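Local coordinates for diaminopropionate ammonia-lyase (Escherichia coli, PDB 4D9I), which catalyses the pyridoxal-phosphate-dependent alpha,beta-elimination of both L- and D-2,3-diaminopropionate to pyruvate and ammonia, at residues L209-V214 / L241-D246; V227-G232 / L372-E377; W201-Y206 / V233-G238; R43-C48 / L63-S68. One frame throughout, in Å; residues are numbered along the deposited sequence.

The four contacts show how a fold type II enzyme builds one core, of which two contacts reach the cofactor site. Interaction 2 joins two neighbouring strands of the central sheet, and interaction 4 adds the antiparallel edge pairing beyond them, strand 61-66 lying beside strand 370-375. Interaction 1 packs two helices over that sheet: Leu244 CD1 lies 3.9 Å from Val227 CG2, and Glu212 OE1 meets Lys65 NZ at 3.0 Å in a salt bridge to interaction 4. Interaction 3 sits at the start of helix 235-248, where backbone amides hold the cofactor phosphate. Thr376 and Tyr206 bring interactions 2 and 3 within about 10 Å of the Asp120 side chain.

Interaction 1: residues L209-V214 / L241-D246; sequences LADEAV and LGYLVD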
# COMPACT_ATOMS: atom_id res chain seq x y z
N LEU B 209 19.48 12.98 -12.96
CA LEU B 209 18.67 12.63 -11.78
C LEU B 209 19.46 12.89 -10.51
O LEU B 209 18.89 13.26 -9.49
CB LEU B 209 18.12 11.20 -11.84
CG LEU B 209 19.02 9.99 -11.53
CD1 LEU B 209 19.01 9.68 -10.05
CD2 LEU B 209 18.58 8.77 -12.34
N ALA B 210 20.78 12.68 -10.57
CA ALA B 210 21.63 12.94 -9.41
C ALA B 210 21.83 14.46 -9.22
O ALA B 210 21.77 14.96 -8.07
CB ALA B 210 22.97 12.24 -9.57
N ASP B 211 22.05 15.19 -10.32
CA ASP B 211 22.14 16.67 -10.27
C ASP B 211 20.88 17.27 -9.62
O ASP B 211 20.98 18.10 -8.69
CB ASP B 211 22.39 17.28 -11.65
CG ASP B 211 22.56 18.80 -11.60
OD1 ASP B 211 23.70 19.24 -11.44
OD2 ASP B 211 21.57 19.55 -11.69
N GLU B 212 19.71 16.84 -10.09
CA GLU B 212 18.44 17.28 -9.50
C GLU B 212 18.35 16.96 -8.02
O GLU B 212 17.96 17.83 -7.23
CB GLU B 212 17.25 16.62 -10.20
CG GLU B 212 16.99 17.09 -11.63
CD GLU B 212 15.89 16.28 -12.29
OE1 GLU B 212 15.27 15.43 -11.58
OE2 GLU B 212 15.63 16.50 -13.51
N ALA B 213 18.70 15.73 -7.65
CA ALA B 213 18.64 15.29 -6.25
C ALA B 213 19.55 16.11 -5.34
O ALA B 213 19.16 16.42 -4.23
CB ALA B 213 18.93 13.79 -6.12
N VAL B 214 20.75 16.46 -5.83
CA VAL B 214 21.68 17.25 -5.03
C VAL B 214 21.10 18.64 -4.81
O VAL B 214 21.09 19.14 -3.69
CB VAL B 214 23.09 17.34 -5.67
CG1 VAL B 214 23.95 18.36 -4.94
CG2 VAL B 214 23.78 15.99 -5.59
N LEU B 241 26.82 7.38 -9.25
CA LEU B 241 27.86 7.40 -8.21
C LEU B 241 29.01 8.29 -8.67
O LEU B 241 29.63 8.99 -7.87
CB LEU B 241 28.32 5.99 -7.80
CG LEU B 241 29.36 5.93 -6.66
CD1 LEU B 241 28.80 6.38 -5.31
CD2 LEU B 241 30.02 4.56 -6.53
N GLY B 242 29.26 8.29 -9.98
CA GLY B 242 30.32 9.15 -10.53
C GLY B 242 30.03 10.61 -10.23
O GLY B 242 30.91 11.33 -9.74
N TYR B 243 28.79 11.03 -10.49
CA TYR B 243 28.36 12.41 -10.22
C TYR B 243 28.42 12.72 -8.72
O TYR B 243 29.00 13.72 -8.33
CB TYR B 243 26.96 12.70 -10.74
CG TYR B 243 26.43 14.08 -10.35
CD1 TYR B 243 25.74 14.29 -9.15
CD2 TYR B 243 26.66 15.18 -11.16
CE1 TYR B 243 25.29 15.56 -8.79
CE2 TYR B 243 26.20 16.45 -10.81
CZ TYR B 243 25.51 16.63 -9.63
OH TYR B 243 25.07 17.89 -9.32
N LEU B 244 27.81 11.86 -7.90
CA LEU B 244 27.68 12.09 -6.46
C LEU B 244 29.04 12.20 -5.77
O LEU B 244 29.25 13.05 -4.90
CB LEU B 244 26.87 10.97 -5.82
CG LEU B 244 25.36 10.93 -6.11
CD1 LEU B 244 24.70 9.72 -5.46
CD2 LEU B 244 24.68 12.22 -5.67
N VAL B 245 29.94 11.32 -6.18
CA VAL B 245 31.25 11.19 -5.58
C VAL B 245 32.12 12.37 -6.03
O VAL B 245 33.01 12.79 -5.31
CB VAL B 245 31.80 9.78 -5.90
CG1 VAL B 245 33.16 9.78 -6.57
CG2 VAL B 245 31.66 8.84 -4.72
N ASP B 246 31.79 12.94 -7.19
CA ASP B 246 32.39 14.21 -7.61
C ASP B 246 31.93 15.37 -6.73
O ASP B 246 32.73 16.24 -6.39
CB ASP B 246 32.11 14.51 -9.09
CG ASP B 246 32.95 15.67 -9.62
OD1 ASP B 246 34.18 15.69 -9.42
OD2 ASP B 246 32.36 16.58 -10.25
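Ala210, Asp211 and Val214 on one helix receive the ring of Tyr243 from the other, and most of what holds them together is apolar. Tyr243 CG stands anti to its backbone N (chi1 174°), directed toward helix 208-220. Ala210 CB approaches ring atom CD1 obliquely at 3.5 Å, while Val214 CG2 comes in at the ring edge, near its plane, 3.6 Å from CE1. The backbone N of Asp211 lies over one face, toward the rim. Leu244 and Val214 slide past each other in opposite directions, Leu244 CD2 3.9 Å from Val214 CG2.

The polar component is slight. Tyr243 OH lies 2.9 Å from Asp211 OD1, at best a weak hydrogen bond whose proton has another acceptor nearby, and the carboxylate and ring planes are 69° apart. The stronger partner of Asp211 is Arg33, which forms a salt bridge with OD2. Helix 26-36, to which Arg33 belongs, also touches Tyr243 through Gln26 and Ala29.

The two axes approach to 9.4 Å and cross at -35°. Such near-parallel packing is what the helices before and after a strand, here 226-230, adopt on one face of the parallel part of an alpha/beta sheet.

Interaction 2: residues V227-G232 / L372-E377; sequences VLLQAG and LVISTE
Val227 lays its CG2 methyl beside Leu372, 4.0 Å from CG, the two side chains pointing the same way from paired positions on adjacent strands. Val227 CG2, anti to its backbone N, also lies 3.5 Å from Leu372 O. Leu229 and Ile374 repeat the side-by-side arrangement farther along, with CD2 3.8 Å from CG1. Between these pairs the backbones are joined by Leu228 N to Leu372 O, 3.1 Å long, and Val227 CA adds a CH...O contact to that same oxygen.

The strands, 226-230 and 370-375, are parallel neighbours in the central sheet of the fold type II architecture, and they diverge toward their C-terminal ends, where the cofactor lies. A water enters as they part: it accepts from Ile374 N at 2.8 Å and lies within hydrogen-bonding distance of Leu228 O and Gln230 OE1.

Gln230 spans the wider gap. Its chain bends at chi2 (-89°), which sets CD over the gap, and NE2 donates to Ile374 O at 2.9 Å, nearly in the amide's own plane; NE2 also bonds Ser339 O on the neighbouring helix. Gln230 and Thr376 face each other tip to tip, with CD 3.8 Å from the CG2 methyl. Beyond the strands, Gly232 N donates to the phosphate of the cofactor-bearing lysine at position 77.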
# COMPACT_ATOMS: atom_id res chain seq x y z
N VAL B 227 24.20 6.28 -0.05
CA VAL B 227 23.36 6.08 -1.23
C VAL B 227 23.28 4.58 -1.56
O VAL B 227 24.30 3.86 -1.54
CB VAL B 227 23.80 6.94 -2.44
CG1 VAL B 227 25.21 6.59 -2.92
CG2 VAL B 227 22.79 6.83 -3.59
N LEU B 228 22.06 4.11 -1.80
CA LEU B 228 21.84 2.76 -2.27
C LEU B 228 21.52 2.83 -3.75
O LEU B 228 20.63 3.58 -4.18
CB LEU B 228 20.72 2.05 -1.48
CG LEU B 228 21.25 1.38 -0.19
CD1 LEU B 228 21.52 2.43 0.89
CD2 LEU B 228 20.31 0.31 0.35
N LEU B 229 22.26 2.06 -4.53
CA LEU B 229 22.11 2.08 -5.96
C LEU B 229 21.93 0.65 -6.47
O LEU B 229 22.85 -0.17 -6.40
CB LEU B 229 23.34 2.76 -6.62
CG LEU B 229 23.56 4.26 -6.32
CD1 LEU B 229 24.94 4.72 -6.83
CD2 LEU B 229 22.45 5.10 -6.94
N GLN B 230 20.75 0.35 -7.00
CA GLN B 230 20.49 -0.95 -7.61
C GLN B 230 21.25 -1.04 -8.93
O GLN B 230 21.37 -0.05 -9.64
CB GLN B 230 18.99 -1.22 -7.81
CG GLN B 230 18.22 -0.22 -8.67
CD GLN B 230 17.66 0.94 -7.84
OE1 GLN B 230 18.41 1.79 -7.39
NE2 GLN B 230 16.36 0.95 -7.63
N ALA B 231 21.76 -2.23 -9.26
CA ALA B 231 22.63 -2.35 -10.44
C ALA B 231 22.35 -3.57 -11.26
O ALA B 231 22.43 -4.71 -10.76
CB ALA B 231 24.09 -2.33 -10.02
N GLY B 232 22.01 -3.34 -12.52
CA GLY B 232 21.91 -4.42 -13.50
C GLY B 232 23.32 -4.63 -14.01
O GLY B 232 24.10 -5.36 -13.39
N LEU B 372 20.01 8.32 0.68
CA LEU B 372 19.45 8.57 -0.62
C LEU B 372 19.16 7.24 -1.30
O LEU B 372 20.04 6.39 -1.42
CB LEU B 372 20.43 9.43 -1.46
CG LEU B 372 20.09 9.66 -2.95
CD1 LEU B 372 18.72 10.28 -3.13
CD2 LEU B 372 21.16 10.55 -3.59
N VAL B 373 17.92 7.06 -1.72
CA VAL B 373 17.48 5.85 -2.43
C VAL B 373 16.95 6.31 -3.77
O VAL B 373 16.39 7.40 -3.86
CB VAL B 373 16.37 5.14 -1.61
CG1 VAL B 373 15.83 3.92 -2.32
CG2 VAL B 373 16.92 4.73 -0.24
N ILE B 374 17.16 5.51 -4.82
CA ILE B 374 16.60 5.81 -6.12
C ILE B 374 15.51 4.80 -6.46
O ILE B 374 15.77 3.59 -6.50
CB ILE B 374 17.68 5.82 -7.24
CG1 ILE B 374 18.95 6.56 -6.81
CG2 ILE B 374 17.06 6.34 -8.54
CD1 ILE B 374 18.84 8.07 -6.57
N SER B 375 14.30 5.30 -6.69
CA SER B 375 13.24 4.48 -7.24
C SER B 375 13.27 4.66 -8.74
O SER B 375 12.78 5.66 -9.29
CB SER B 375 11.86 4.87 -6.69
OG SER B 375 10.94 3.89 -7.11
N THR B 376 13.87 3.69 -9.42
CA THR B 376 14.19 3.84 -10.85
C THR B 376 12.99 3.67 -11.77
O THR B 376 13.03 4.11 -12.93
CB THR B 376 15.26 2.82 -11.26
OG1 THR B 376 14.90 1.55 -10.70
CG2 THR B 376 16.63 3.25 -10.74
N GLU B 377 11.92 3.04 -11.28
CA GLU B 377 10.71 2.88 -12.10
C GLU B 377 9.47 2.78 -11.24
O GLU B 377 9.56 2.37 -10.08
CB GLU B 377 10.80 1.62 -12.99
CG GLU B 377 10.96 0.32 -12.20
CD GLU B 377 10.65 -0.94 -13.03
OE1 GLU B 377 10.53 -0.88 -14.28
OE2 GLU B 377 10.54 -2.02 -12.39
O HOH W 1 18.03 2.83 -4.70

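Interaction 3: residues W201-Y206 / V233-G238; sequences WIMQGY and VGAMAG
Ala235 is the small bump that fits between two larger side chains of helix 197-206. Its CB lies 3.9 Å from Met203 CG and 3.9 Å from Tyr206 CE2, so the methyl group is received between a thioether chain and an aromatic ring. No hydrogen bond crosses the contact; shape alone fits the surfaces together.

Met203 flanks the helix start on one side. Its CG rests 3.4 Å from Ala235 O. The bend at chi3 (71°) swings Met203 CE over the backbone, 4.0 Å from Gly238 C. The absence of a side chain at Gly238 makes the hollow that this methyl fills: a beta carbon there would clash with CE.

Tyr206 takes the other side. Its ring brings CD2 to 3.6 Å from Met236 CA, an oblique approach, while Ala235 O sits at the ring edge, near its plane. The carbonyl oxygen of Ile202, from the ring's own helix, lies over one face, and Phe76 meets the ring edge-to-face. Met236 meets the ring with its backbone and CB, its longer chain leading away toward strand 226-230.

Gly234 is the N-cap of helix 235-248, with a positive phi of 94° that suits glycine. The amides of Val233, Gly234 and Met236 all donate to the phosphate of the cofactor-bearing lysine at position 77; this is the glycine-rich phosphate-binding loop and helix start characteristic of fold type II enzymes.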
# COMPACT_ATOMS: atom_id res chain seq x y z
N TRP B 201 27.43 8.29 -23.30
CA TRP B 201 26.40 9.34 -23.33
C TRP B 201 25.24 8.99 -22.44
O TRP B 201 24.69 9.86 -21.74
CB TRP B 201 25.89 9.58 -24.74
CG TRP B 201 26.80 10.39 -25.63
CD1 TRP B 201 27.61 11.46 -25.27
CD2 TRP B 201 26.99 10.25 -27.08
NE1 TRP B 201 28.29 11.96 -26.36
CE2 TRP B 201 27.94 11.28 -27.48
CE3 TRP B 201 26.47 9.40 -28.06
CZ2 TRP B 201 28.36 11.44 -28.80
CZ3 TRP B 201 26.89 9.57 -29.38
CH2 TRP B 201 27.81 10.57 -29.74
N ILE B 202 24.85 7.72 -22.48
CA ILE B 202 23.73 7.24 -21.67
C ILE B 202 23.98 7.46 -20.18
O ILE B 202 23.11 7.93 -19.46
CB ILE B 202 23.40 5.77 -21.97
CG1 ILE B 202 22.77 5.66 -23.36
CG2 ILE B 202 22.46 5.20 -20.91
CD1 ILE B 202 22.72 4.25 -23.92
N MET B 203 25.21 7.16 -19.73
CA MET B 203 25.56 7.28 -18.33
C MET B 203 25.67 8.72 -17.88
O MET B 203 25.29 9.06 -16.76
CB MET B 203 26.88 6.57 -18.05
CG MET B 203 26.71 5.06 -18.06
SD MET B 203 28.30 4.25 -18.11
CE MET B 203 28.89 4.60 -16.44
N GLN B 204 26.18 9.57 -18.76
CA GLN B 204 26.20 10.99 -18.50
C GLN B 204 24.77 11.55 -18.43
O GLN B 204 24.46 12.36 -17.54
CB GLN B 204 27.02 11.70 -19.57
CG GLN B 204 28.50 11.34 -19.53
CD GLN B 204 29.30 11.92 -20.69
OE1 GLN B 204 28.79 12.13 -21.78
NE2 GLN B 204 30.58 12.17 -20.45
N GLY B 205 23.90 11.11 -19.34
CA GLY B 205 22.53 11.56 -19.33
C GLY B 205 21.84 11.18 -18.03
O GLY B 205 21.08 11.98 -17.46
N TYR B 206 22.11 9.96 -17.55
CA TYR B 206 21.50 9.47 -16.30
C TYR B 206 21.80 10.39 -15.11
O TYR B 206 21.03 10.46 -14.15
CB TYR B 206 22.05 8.09 -15.93
CG TYR B 206 21.56 6.92 -16.75
CD1 TYR B 206 20.41 7.01 -17.57
CD2 TYR B 206 22.23 5.70 -16.69
CE1 TYR B 206 19.96 5.92 -18.29
CE2 TYR B 206 21.79 4.60 -17.41
CZ TYR B 206 20.68 4.72 -18.22
OH TYR B 206 20.26 3.63 -18.92
N VAL B 233 23.65 -3.96 -15.12
CA VAL B 233 25.04 -3.89 -15.58
C VAL B 233 25.82 -2.78 -14.90
O VAL B 233 27.05 -2.72 -15.01
CB VAL B 233 25.17 -3.69 -17.11
CG1 VAL B 233 24.69 -4.93 -17.86
CG2 VAL B 233 24.46 -2.42 -17.56
N GLY B 234 25.12 -1.88 -14.22
CA GLY B 234 25.79 -0.81 -13.49
C GLY B 234 25.93 0.48 -14.26
O GLY B 234 26.72 1.34 -13.88
N ALA B 235 25.18 0.65 -15.35
CA ALA B 235 25.27 1.93 -16.08
C ALA B 235 24.69 3.06 -15.22
O ALA B 235 25.33 4.10 -15.05
CB ALA B 235 24.58 1.85 -17.45
N MET B 236 23.50 2.84 -14.65
CA MET B 236 22.93 3.81 -13.73
C MET B 236 23.85 4.06 -12.53
O MET B 236 24.21 5.20 -12.27
CB MET B 236 21.52 3.42 -13.26
CG MET B 236 20.83 4.51 -12.41
SD MET B 236 21.33 4.62 -10.67
CE MET B 236 20.47 3.21 -9.98
N ALA B 237 24.20 3.00 -11.80
CA ALA B 237 25.06 3.16 -10.61
C ALA B 237 26.36 3.88 -10.96
O ALA B 237 26.78 4.79 -10.26
CB ALA B 237 25.35 1.81 -9.93
N GLY B 238 26.99 3.49 -12.07
CA GLY B 238 28.26 4.12 -12.46
C GLY B 238 28.08 5.61 -12.70
O GLY B 238 28.79 6.44 -12.13

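Interaction 4: residues R43-C48 / L63-S68; sequences RPTPLC and LVKDES
This is an antiparallel edge pairing, in which strand 47-49 closes one end of the central sheet by adding to strand 61-66, with a polar cluster where the chain enters the strand. Cys48 and Val64 form a hydrogen-bonded pair: Cys48 N donates to Val64 O at 2.8 Å, and Val64 N returns a bond to Cys48 O. Leu47 and Lys65 make the adjacent non-hydrogen-bonded pair, and Asp66 N, bonded to Pro46 O, extends the pairing by one further link. Leu47 CD1 packs over the opposite strand, 3.5 Å from Lys65 N and 4.1 Å from Leu63 CB.

Asp66 uses OD1 locally, accepting from the OG and N of Ser68 on one face of its carboxylate. The second of these bonds defines an Asx turn as the strand gives way to a 3-10 segment.

Lys65 crosses Thr45 at about a right angle. Its chain bends at chi2 (59°), and NZ donates to Thr45 O at 2.7 Å and, more weakly, to OG1. Thr45 OG1 in turn donates a hydrogen bond to Glu67 OE2 at 2.7 Å, meeting it from above the carboxylate plane. Helix 208-220 completes the cluster: Glu212 forms a salt bridge with Lys65, and Gln216 bonds both NZ and Thr45 O.

The buried ammonium is thus surrounded by oxygen acceptors and by one carboxylate in direct contact, which would probably favour its charged form, while the threonine hydroxyl relays the hydrogen bonding from lysine to Glu67, itself paired with Arg70.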
# COMPACT_ATOMS: atom_id res chain seq x y z
N ARG B 43 10.32 18.26 -15.87
CA ARG B 43 10.09 18.67 -14.50
C ARG B 43 10.99 17.79 -13.62
O ARG B 43 10.95 16.57 -13.72
CB ARG B 43 8.60 18.49 -14.12
CG ARG B 43 8.13 19.23 -12.88
CD ARG B 43 6.76 18.71 -12.43
N PRO B 44 11.80 18.40 -12.74
CA PRO B 44 12.57 17.55 -11.82
C PRO B 44 11.64 16.62 -11.06
O PRO B 44 10.58 17.05 -10.62
CB PRO B 44 13.22 18.56 -10.88
CG PRO B 44 13.30 19.82 -11.68
CD PRO B 44 12.05 19.84 -12.50
N THR B 45 12.00 15.35 -10.98
CA THR B 45 11.16 14.35 -10.33
C THR B 45 11.23 14.53 -8.80
O THR B 45 12.24 15.01 -8.28
CB THR B 45 11.64 12.92 -10.68
OG1 THR B 45 13.03 12.80 -10.33
CG2 THR B 45 11.46 12.60 -12.16
N PRO B 46 10.16 14.17 -8.07
CA PRO B 46 10.24 14.49 -6.65
C PRO B 46 11.30 13.71 -5.91
O PRO B 46 11.63 12.57 -6.26
CB PRO B 46 8.83 14.12 -6.11
CG PRO B 46 7.93 14.08 -7.32
CD PRO B 46 8.83 13.70 -8.48
N LEU B 47 11.82 14.36 -4.87
CA LEU B 47 12.66 13.68 -3.90
C LEU B 47 11.85 13.61 -2.61
O LEU B 47 11.71 14.61 -1.90
CB LEU B 47 13.94 14.46 -3.65
CG LEU B 47 14.96 13.77 -2.73
CD1 LEU B 47 15.44 12.49 -3.39
CD2 LEU B 47 16.15 14.68 -2.46
N CYS B 48 11.33 12.43 -2.29
CA CYS B 48 10.34 12.32 -1.21
C CYS B 48 11.04 12.03 0.12
O CYS B 48 11.93 11.18 0.18
CB CYS B 48 9.32 11.23 -1.53
SG CYS B 48 8.58 11.35 -3.17
N LEU B 63 15.47 9.46 1.78
CA LEU B 63 15.05 10.32 0.69
C LEU B 63 14.97 9.47 -0.55
O LEU B 63 15.96 8.81 -0.91
CB LEU B 63 16.05 11.46 0.49
CG LEU B 63 16.35 12.31 1.73
CD1 LEU B 63 17.56 13.19 1.46
CD2 LEU B 63 15.13 13.13 2.15
N VAL B 64 13.81 9.46 -1.19
CA VAL B 64 13.61 8.61 -2.38
C VAL B 64 13.41 9.47 -3.60
O VAL B 64 12.40 10.21 -3.71
CB VAL B 64 12.41 7.65 -2.22
CG1 VAL B 64 12.29 6.73 -3.46
CG2 VAL B 64 12.55 6.82 -0.95
N LYS B 65 14.35 9.36 -4.53
CA LYS B 65 14.21 9.96 -5.84
C LYS B 65 13.24 9.13 -6.68
O LYS B 65 13.55 7.97 -7.05
CB LYS B 65 15.60 10.06 -6.50
CG LYS B 65 15.68 10.91 -7.76
CD LYS B 65 15.25 12.36 -7.54
CE LYS B 65 15.60 13.22 -8.77
NZ LYS B 65 14.87 14.52 -8.79
N ASP B 66 12.09 9.73 -7.00
CA ASP B 66 10.96 9.04 -7.62
C ASP B 66 10.91 9.22 -9.14
O ASP B 66 10.31 10.17 -9.67
CB ASP B 66 9.63 9.48 -6.96
CG ASP B 66 8.43 8.76 -7.52
OD1 ASP B 66 8.60 7.79 -8.30
OD2 ASP B 66 7.29 9.14 -7.15
N GLU B 67 11.54 8.28 -9.83
CA GLU B 67 11.74 8.39 -11.28
C GLU B 67 10.54 7.86 -12.05
O GLU B 67 10.56 7.84 -13.28
CB GLU B 67 13.06 7.73 -11.71
CG GLU B 67 14.29 8.56 -11.32
CD GLU B 67 14.33 9.90 -12.07
OE1 GLU B 67 14.01 9.94 -13.28
OE2 GLU B 67 14.66 10.93 -11.43
N SER B 68 9.49 7.45 -11.33
CA SER B 68 8.24 7.11 -11.99
C SER B 68 7.61 8.36 -12.64
O SER B 68 6.77 8.24 -13.54
CB SER B 68 7.23 6.46 -11.03
OG SER B 68 6.64 7.42 -10.16